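Local coordinates for protein dermonecrotic toxin (Pasteurella multocida, PDB 2EBF) that acts as a mitogenic, dermonecrotic toxin that induces bone resorption, its C-terminal region carrying a thiol protease-like catalytic triad, at residues A[610-615]-A[638-643]; A[677-682]-A[702-707]. All coordinates share one frame; numbering follows the deposited sequence.

Contact 1 of 2, residues A[610-615]-A[638-643]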
ATOM      1  N   LYS A 610     -32.956 -12.874 -32.612  1.00 27.67           N
ATOM      2  CA  LYS A 610     -34.170 -12.078 -32.434  1.00 29.06           C
ATOM      3  C   LYS A 610     -35.253 -12.465 -33.439  1.00 29.17           C
ATOM      4  O   LYS A 610     -36.447 -12.320 -33.160  1.00 29.19           O
ATOM      5  CB  LYS A 610     -33.850 -10.586 -32.541  1.00 29.20           C
ATOM      6  CG  LYS A 610     -33.064 -10.076 -31.362  1.00 30.97           C
ATOM      7  CD  LYS A 610     -32.735  -8.608 -31.498  1.00 34.23           C
ATOM      8  CE  LYS A 610     -32.353  -8.038 -30.139  1.00 36.83           C
ATOM      9  NZ  LYS A 610     -31.237  -7.055 -30.260  1.00 39.17           N
ATOM     10  N   ASN A 611     -34.823 -12.964 -34.598  1.00 29.80           N
ATOM     11  CA  ASN A 611     -35.740 -13.422 -35.636  1.00 30.46           C
ATOM     12  C   ASN A 611     -35.923 -14.935 -35.702  1.00 30.08           C
ATOM     13  O   ASN A 611     -36.389 -15.460 -36.708  1.00 30.23           O
ATOM     14  CB  ASN A 611     -35.319 -12.872 -37.003  1.00 31.20           C
ATOM     15  CG  ASN A 611     -35.609 -11.403 -37.134  1.00 33.45           C
ATOM     16  OD1 ASN A 611     -36.771 -10.997 -37.222  1.00 35.96           O
ATOM     17  ND2 ASN A 611     -34.559 -10.588 -37.138  1.00 36.01           N
ATOM     18  N   ASP A 612     -35.576 -15.637 -34.629  1.00 29.58           N
ATOM     19  CA  ASP A 612     -35.797 -17.076 -34.585  1.00 29.14           C
ATOM     20  C   ASP A 612     -37.204 -17.382 -34.066  1.00 28.85           C
ATOM     21  O   ASP A 612     -37.601 -16.895 -33.008  1.00 27.83           O
ATOM     22  CB  ASP A 612     -34.731 -17.771 -33.734  1.00 29.30           C
ATOM     23  CG  ASP A 612     -34.842 -19.281 -33.804  1.00 30.16           C
ATOM     24  OD1 ASP A 612     -35.366 -19.876 -32.850  1.00 29.38           O
ATOM     25  OD2 ASP A 612     -34.444 -19.862 -34.841  1.00 32.16           O
ATOM     26  N   VAL A 613     -37.959 -18.178 -34.823  1.00 28.90           N
ATOM     27  CA  VAL A 613     -39.341 -18.510 -34.462  1.00 29.08           C
ATOM     28  C   VAL A 613     -39.405 -19.227 -33.106  1.00 29.46           C
ATOM     29  O   VAL A 613     -40.228 -18.897 -32.251  1.00 28.76           O
ATOM     30  CB  VAL A 613     -40.029 -19.374 -35.555  1.00 29.34           C
ATOM     31  CG1 VAL A 613     -41.369 -19.935 -35.053  1.00 29.63           C
ATOM     32  CG2 VAL A 613     -40.220 -18.567 -36.824  1.00 28.21           C
ATOM     33  N   LYS A 614     -38.529 -20.204 -32.916  1.00 30.14           N
ATOM     34  CA  LYS A 614     -38.524 -20.964 -31.679  1.00 31.36           C
ATOM     35  C   LYS A 614     -38.125 -20.101 -30.468  1.00 31.22           C
ATOM     36  O   LYS A 614     -38.742 -20.205 -29.407  1.00 31.58           O
ATOM     37  CB  LYS A 614     -37.701 -22.244 -31.829  1.00 31.75           C
ATOM     38  CG  LYS A 614     -38.436 -23.271 -32.688  1.00 34.12           C
ATOM     39  CD  LYS A 614     -37.574 -24.443 -33.130  1.00 38.48           C
ATOM     40  CE  LYS A 614     -38.427 -25.425 -33.931  1.00 41.41           C
ATOM     41  NZ  LYS A 614     -37.689 -26.651 -34.378  1.00 44.31           N
ATOM     42  N   MET A 615     -37.137 -19.219 -30.648  1.00 31.27           N
ATOM     43  CA  MET A 615     -36.766 -18.241 -29.610  1.00 31.10           C
ATOM     44  C   MET A 615     -37.918 -17.332 -29.231  1.00 30.74           C
ATOM     45  O   MET A 615     -38.103 -17.008 -28.057  1.00 30.12           O
ATOM     46  CB  MET A 615     -35.627 -17.341 -30.057  1.00 31.55           C
ATOM     47  CG  MET A 615     -34.276 -17.901 -29.815  1.00 33.52           C
ATOM     48  SD  MET A 615     -33.942 -18.370 -28.101  1.00 33.06           S
ATOM     49  CE  MET A 615     -32.293 -18.931 -28.453  1.00 33.04           C
ATOM     50  N   LYS A 638     -28.003 -23.662 -28.890  1.00 30.68           N
ATOM     51  CA  LYS A 638     -27.213 -24.830 -29.277  1.00 31.83           C
ATOM     52  C   LYS A 638     -27.674 -25.357 -30.628  1.00 32.32           C
ATOM     53  O   LYS A 638     -26.859 -25.528 -31.540  1.00 32.62           O
ATOM     54  CB  LYS A 638     -27.338 -25.924 -28.213  1.00 32.24           C
ATOM     55  CG  LYS A 638     -26.428 -27.127 -28.440  1.00 33.71           C
ATOM     56  CD  LYS A 638     -26.769 -28.231 -27.462  1.00 36.34           C
ATOM     57  CE  LYS A 638     -25.915 -29.467 -27.682  1.00 37.50           C
ATOM     58  NZ  LYS A 638     -26.562 -30.643 -27.002  1.00 38.05           N
ATOM     59  N   ASP A 639     -28.980 -25.596 -30.755  1.00 32.80           N
ATOM     60  CA  ASP A 639     -29.563 -26.062 -32.015  1.00 33.50           C
ATOM     61  C   ASP A 639     -29.345 -25.086 -33.173  1.00 33.22           C
ATOM     62  O   ASP A 639     -29.308 -25.503 -34.330  1.00 33.61           O
ATOM     63  CB  ASP A 639     -31.059 -26.356 -31.855  1.00 33.99           C
ATOM     64  CG  ASP A 639     -31.331 -27.543 -30.950  1.00 35.98           C
ATOM     65  OD1 ASP A 639     -30.365 -28.201 -30.508  1.00 38.70           O
ATOM     66  OD2 ASP A 639     -32.521 -27.813 -30.672  1.00 38.88           O
ATOM     67  N   MET A 640     -29.206 -23.797 -32.866  1.00 32.46           N
ATOM     68  CA  MET A 640     -28.878 -22.784 -33.872  1.00 32.34           C
ATOM     69  C   MET A 640     -27.404 -22.800 -34.281  1.00 32.62           C
ATOM     70  O   MET A 640     -26.998 -22.085 -35.202  1.00 32.85           O
ATOM     71  CB  MET A 640     -29.250 -21.386 -33.378  1.00 31.85           C
ATOM     72  CG  MET A 640     -30.744 -21.122 -33.324  1.00 31.44           C
ATOM     73  SD  MET A 640     -31.117 -19.551 -32.538  1.00 32.36           S
ATOM     74  CE  MET A 640     -30.586 -18.398 -33.809  1.00 31.80           C
ATOM     75  N   GLY A 641     -26.603 -23.600 -33.588  1.00 32.71           N
ATOM     76  CA  GLY A 641     -25.175 -23.705 -33.884  1.00 32.77           C
ATOM     77  C   GLY A 641     -24.288 -22.687 -33.189  1.00 32.89           C
ATOM     78  O   GLY A 641     -23.101 -22.588 -33.503  1.00 32.61           O
ATOM     79  N   LEU A 642     -24.862 -21.927 -32.254  1.00 32.97           N
ATOM     80  CA  LEU A 642     -24.107 -20.935 -31.492  1.00 33.16           C
ATOM     81  C   LEU A 642     -23.377 -21.590 -30.331  1.00 32.84           C
ATOM     82  O   LEU A 642     -23.734 -22.686 -29.906  1.00 32.53           O
ATOM     83  CB  LEU A 642     -25.014 -19.825 -30.946  1.00 33.78           C
ATOM     84  CG  LEU A 642     -25.460 -18.637 -31.816  1.00 34.84           C
ATOM     85  CD1 LEU A 642     -24.636 -18.502 -33.084  1.00 35.58           C
ATOM     86  CD2 LEU A 642     -26.925 -18.742 -32.153  1.00 36.92           C
ATOM     87  N   GLU A 643     -22.368 -20.904 -29.810  1.00 32.68           N
ATOM     88  CA  GLU A 643     -21.590 -21.436 -28.699  1.00 33.48           C
ATOM     89  C   GLU A 643     -22.235 -21.074 -27.368  1.00 32.92           C
ATOM     90  O   GLU A 643     -22.501 -19.907 -27.101  1.00 32.64           O
ATOM     91  CB  GLU A 643     -20.148 -20.929 -28.745  1.00 33.94           C
ATOM     92  CG  GLU A 643     -19.386 -21.252 -30.038  1.00 37.20           C
ATOM     93  CD  GLU A 643     -19.227 -22.748 -30.310  1.00 41.90           C
ATOM     94  OE1 GLU A 643     -19.161 -23.127 -31.506  1.00 45.23           O
ATOM     95  OE2 GLU A 643     -19.167 -23.549 -29.349  1.00 43.19           O
TER
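Met640 lays its thioether along the carboxylate arm of Asp612, the two side chains running past each other in opposite directions. The sulfur is the main point of touch: Met640 SD sits 3.9 Å from Asp612 CG, while the methyl carbon Met640 CE comes within 4.2 Å of Asp612 CB. A bend at the last torsion of Met640 (chi3 72°) folds that methyl back beside the aspartate instead of extending the chain. Met615 adds a looser apolar touch, its own CE 4.3 Å from Met640 SD, so one sulfur faces both an acid and a methyl group. Met615 also packs on Val633 and Leu637, and Met640 on Ile609 of helix 596-610.

Both oxygens of the buried Asp612 have polar partners of their own. Asp612 OD1 accepts from Met615 N at 2.9 Å in a fairly straight bond (157° at the hydrogen), on the anti side and close to the carboxylate plane, and Asp612 OD2 forms a salt bridge with Arg636. These two bonds restrain the rotation of the carboxylate against which the thioether rests. Just beyond Met640, Gly641 turns to positive phi and Gly641 N bonds Lys638 O at 2.8 Å. The contact thus sets an aspartate N-cap, opening helix 613-617, against the Schellman motif that finishes helix 629-639.

Contact 2 of 2, residues A[677-682]-A[702-707]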
ATOM      1  N   GLU A 677     -19.314 -13.072 -23.364  1.00 34.42           N
ATOM      2  CA  GLU A 677     -20.660 -13.630 -23.257  1.00 32.68           C
ATOM      3  C   GLU A 677     -21.726 -12.561 -23.514  1.00 31.55           C
ATOM      4  O   GLU A 677     -21.615 -11.424 -23.046  1.00 31.03           O
ATOM      5  CB  GLU A 677     -20.877 -14.299 -21.898  1.00 32.75           C
ATOM      6  CG  GLU A 677     -20.026 -15.550 -21.711  1.00 32.55           C
ATOM      7  CD  GLU A 677     -20.690 -16.595 -20.870  1.00 32.84           C
ATOM      8  OE1 GLU A 677     -21.842 -16.385 -20.430  1.00 31.76           O
ATOM      9  OE2 GLU A 677     -20.059 -17.651 -20.653  1.00 34.64           O
ATOM     10  N   PHE A 678     -22.748 -12.942 -24.271  1.00 30.30           N
ATOM     11  CA  PHE A 678     -23.842 -12.040 -24.612  1.00 29.05           C
ATOM     12  C   PHE A 678     -25.142 -12.634 -24.108  1.00 28.25           C
ATOM     13  O   PHE A 678     -25.547 -13.702 -24.566  1.00 28.28           O
ATOM     14  CB  PHE A 678     -23.909 -11.870 -26.122  1.00 29.21           C
ATOM     15  CG  PHE A 678     -22.763 -11.088 -26.690  1.00 29.29           C
ATOM     16  CD1 PHE A 678     -22.869  -9.716 -26.859  1.00 29.79           C
ATOM     17  CD2 PHE A 678     -21.573 -11.725 -27.035  1.00 30.43           C
ATOM     18  CE1 PHE A 678     -21.814  -8.981 -27.378  1.00 29.87           C
ATOM     19  CE2 PHE A 678     -20.503 -10.994 -27.554  1.00 30.74           C
ATOM     20  CZ  PHE A 678     -20.630  -9.620 -27.722  1.00 29.71           C
ATOM     21  N   ALA A 679     -25.784 -11.958 -23.153  1.00 27.06           N
ATOM     22  CA  ALA A 679     -27.071 -12.409 -22.632  1.00 26.24           C
ATOM     23  C   ALA A 679     -28.101 -12.520 -23.757  1.00 25.83           C
ATOM     24  O   ALA A 679     -28.154 -11.660 -24.636  1.00 26.28           O
ATOM     25  CB  ALA A 679     -27.569 -11.450 -21.577  1.00 26.28           C
ATOM     26  N   VAL A 680     -28.894 -13.590 -23.727  1.00 25.33           N
ATOM     27  CA  VAL A 680     -30.061 -13.736 -24.601  1.00 24.97           C
ATOM     28  C   VAL A 680     -31.254 -13.928 -23.669  1.00 24.88           C
ATOM     29  O   VAL A 680     -31.560 -15.037 -23.224  1.00 24.77           O
ATOM     30  CB  VAL A 680     -29.910 -14.895 -25.628  1.00 24.93           C
ATOM     31  CG1 VAL A 680     -31.197 -15.080 -26.449  1.00 24.83           C
ATOM     32  CG2 VAL A 680     -28.743 -14.619 -26.563  1.00 23.78           C
ATOM     33  N   ASP A 681     -31.911 -12.821 -23.358  1.00 24.34           N
ATOM     34  CA  ASP A 681     -32.865 -12.800 -22.261  1.00 24.49           C
ATOM     35  C   ASP A 681     -34.278 -12.609 -22.819  1.00 24.83           C
ATOM     36  O   ASP A 681     -34.701 -11.484 -23.117  1.00 24.72           O
ATOM     37  CB  ASP A 681     -32.460 -11.701 -21.280  1.00 24.87           C
ATOM     38  CG  ASP A 681     -33.431 -11.524 -20.130  1.00 23.48           C
ATOM     39  OD1 ASP A 681     -34.426 -12.264 -20.019  1.00 23.68           O
ATOM     40  OD2 ASP A 681     -33.187 -10.612 -19.327  1.00 23.29           O
ATOM     41  N   ALA A 682     -34.986 -13.728 -22.951  1.00 24.25           N
ATOM     42  CA  ALA A 682     -36.325 -13.766 -23.519  1.00 25.24           C
ATOM     43  C   ALA A 682     -37.429 -13.527 -22.478  1.00 25.46           C
ATOM     44  O   ALA A 682     -38.624 -13.623 -22.789  1.00 25.87           O
ATOM     45  CB  ALA A 682     -36.547 -15.094 -24.238  1.00 24.95           C
ATOM     46  N   ASP A 702     -22.327  -7.959 -18.607  1.00 31.12           N
ATOM     47  CA  ASP A 702     -22.200  -6.844 -17.649  1.00 31.70           C
ATOM     48  C   ASP A 702     -23.198  -5.719 -17.899  1.00 31.22           C
ATOM     49  O   ASP A 702     -23.727  -5.121 -16.957  1.00 31.10           O
ATOM     50  CB  ASP A 702     -20.776  -6.296 -17.629  1.00 32.47           C
ATOM     51  CG  ASP A 702     -19.770  -7.307 -17.132  1.00 36.10           C
ATOM     52  OD1 ASP A 702     -20.155  -8.261 -16.416  1.00 37.94           O
ATOM     53  OD2 ASP A 702     -18.578  -7.142 -17.465  1.00 41.39           O
ATOM     54  N   ASP A 703     -23.426  -5.416 -19.173  1.00 30.77           N
ATOM     55  CA  ASP A 703     -24.410  -4.411 -19.571  1.00 29.74           C
ATOM     56  C   ASP A 703     -25.828  -4.894 -19.288  1.00 28.97           C
ATOM     57  O   ASP A 703     -26.683  -4.124 -18.847  1.00 27.85           O
ATOM     58  CB  ASP A 703     -24.234  -4.066 -21.039  1.00 30.17           C
ATOM     59  CG  ASP A 703     -22.876  -3.447 -21.313  1.00 32.39           C
ATOM     60  OD1 ASP A 703     -22.500  -2.513 -20.585  1.00 33.03           O
ATOM     61  OD2 ASP A 703     -22.172  -3.922 -22.218  1.00 34.22           O
ATOM     62  N   TRP A 704     -26.061  -6.181 -19.522  1.00 28.04           N
ATOM     63  CA  TRP A 704     -27.325  -6.809 -19.139  1.00 27.71           C
ATOM     64  C   TRP A 704     -27.585  -6.645 -17.636  1.00 27.74           C
ATOM     65  O   TRP A 704     -28.655  -6.185 -17.249  1.00 27.40           O
ATOM     66  CB  TRP A 704     -27.335  -8.292 -19.528  1.00 27.00           C
ATOM     67  CG  TRP A 704     -28.506  -9.075 -18.957  1.00 26.92           C
ATOM     68  CD1 TRP A 704     -29.758  -9.187 -19.498  1.00 26.01           C
ATOM     69  CD2 TRP A 704     -28.516  -9.868 -17.758  1.00 25.81           C
ATOM     70  NE1 TRP A 704     -30.547  -9.977 -18.706  1.00 26.44           N
ATOM     71  CE2 TRP A 704     -29.812 -10.417 -17.634  1.00 26.20           C
ATOM     72  CE3 TRP A 704     -27.554 -10.163 -16.776  1.00 25.83           C
ATOM     73  CZ2 TRP A 704     -30.180 -11.240 -16.564  1.00 25.31           C
ATOM     74  CZ3 TRP A 704     -27.920 -10.987 -15.702  1.00 26.46           C
ATOM     75  CH2 TRP A 704     -29.228 -11.518 -15.611  1.00 26.49           C
ATOM     76  N   ALA A 705     -26.605  -7.010 -16.801  1.00 27.54           N
ATOM     77  CA  ALA A 705     -26.763  -6.912 -15.341  1.00 27.51           C
ATOM     78  C   ALA A 705     -27.103  -5.489 -14.926  1.00 28.21           C
ATOM     79  O   ALA A 705     -28.028  -5.265 -14.130  1.00 28.73           O
ATOM     80  CB  ALA A 705     -25.508  -7.389 -14.623  1.00 28.26           C
ATOM     81  N   LEU A 706     -26.364  -4.527 -15.479  1.00 27.93           N
ATOM     82  CA  LEU A 706     -26.570  -3.120 -15.168  1.00 28.06           C
ATOM     83  C   LEU A 706     -27.981  -2.680 -15.564  1.00 27.14           C
ATOM     84  O   LEU A 706     -28.665  -2.016 -14.780  1.00 26.86           O
ATOM     85  CB  LEU A 706     -25.499  -2.258 -15.858  1.00 28.45           C
ATOM     86  CG  LEU A 706     -25.430  -0.758 -15.548  1.00 31.37           C
ATOM     87  CD1 LEU A 706     -24.093  -0.139 -15.965  1.00 33.08           C
ATOM     88  CD2 LEU A 706     -26.492  -0.073 -16.294  1.00 36.07           C
ATOM     89  N   GLU A 707     -28.413  -3.054 -16.767  1.00 25.98           N
ATOM     90  CA  GLU A 707     -29.755  -2.690 -17.227  1.00 25.89           C
ATOM     91  C   GLU A 707     -30.850  -3.235 -16.317  1.00 25.46           C
ATOM     92  O   GLU A 707     -31.768  -2.510 -15.937  1.00 25.19           O
ATOM     93  CB  GLU A 707     -29.996  -3.141 -18.668  1.00 26.25           C
ATOM     94  CG  GLU A 707     -31.481  -3.101 -19.043  1.00 27.67           C
ATOM     95  CD  GLU A 707     -31.758  -2.997 -20.529  1.00 28.73           C
ATOM     96  OE1 GLU A 707     -30.844  -2.683 -21.326  1.00 29.49           O
ATOM     97  OE2 GLU A 707     -32.928  -3.208 -20.894  1.00 31.37           O
TER
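Asp681 OD2 is gripped twice, by Trp704 NE1 across the contact and by His666 NE2 from the neighbouring strand 660-673. The indole bond measures 2.8 Å between Trp704 NE1 and Asp681 OD2 and is almost perfectly straight (176° at the hydrogen). The oxygen lies at the ring edge in the indole plane; the N-H meets it on the anti side, 29° out of the carboxylate plane, the two side chains crossing at about a right angle. Asp681 OD1 is held separately by Ser683 N, and together these bonds fix the rotation of the buried acid.

The pairing of Asp681 with His666 is consistent with the acid and histidine members of a thiol protease-like triad, and the side chain of Asp681 is about 12 Å from the phosphonate bound at Gly624-Ser628. Trp704 would then act from the second shell, positioning the acid while its ring also meets the imidazole of His666, the two planes inclined to each other.

Ala679 comes over one face of the indole. Its methyl makes a CH-pi contact, with Ala679 CB 4.0 Å from the centroid of the five-membered Trp704 ring and 3.7 Å from Trp704 CG. Trp704 holds its CG anti to its own backbone N (chi1 170°), which carries the indole from helix 701-711 across to the strand. Alternation along strand 676-681 turns Ala679 and Asp681 to this helix, whereas Phe678 and Val680 point away and pack on Leu602 and Ile609 of helix 596-610.

In the fold
Both contacts lie in the C3 region and follow one another along the chain, neither nested nor crossed. Leaving helix 596-610, the chain enters contact 1, which closes a loop holding most of helix 629-639, the Cys620-Cys626 disulfide and the phosphonate-binding residues 624-628. It then runs through strands 643-656 and 660-673 of the antiparallel sheet before contact 2 closes a second loop, which includes strand 697-700, and fastens helix 701-711 onto strand 676-681. The centres of contacts 1 and 2 are about 17 Å apart. Between them, Ile609 of helix 596-610 touches Met640 and Val680, and the loop residue Ile696 touches Met615 and Val680, on the strand face turned away from helix 701-711.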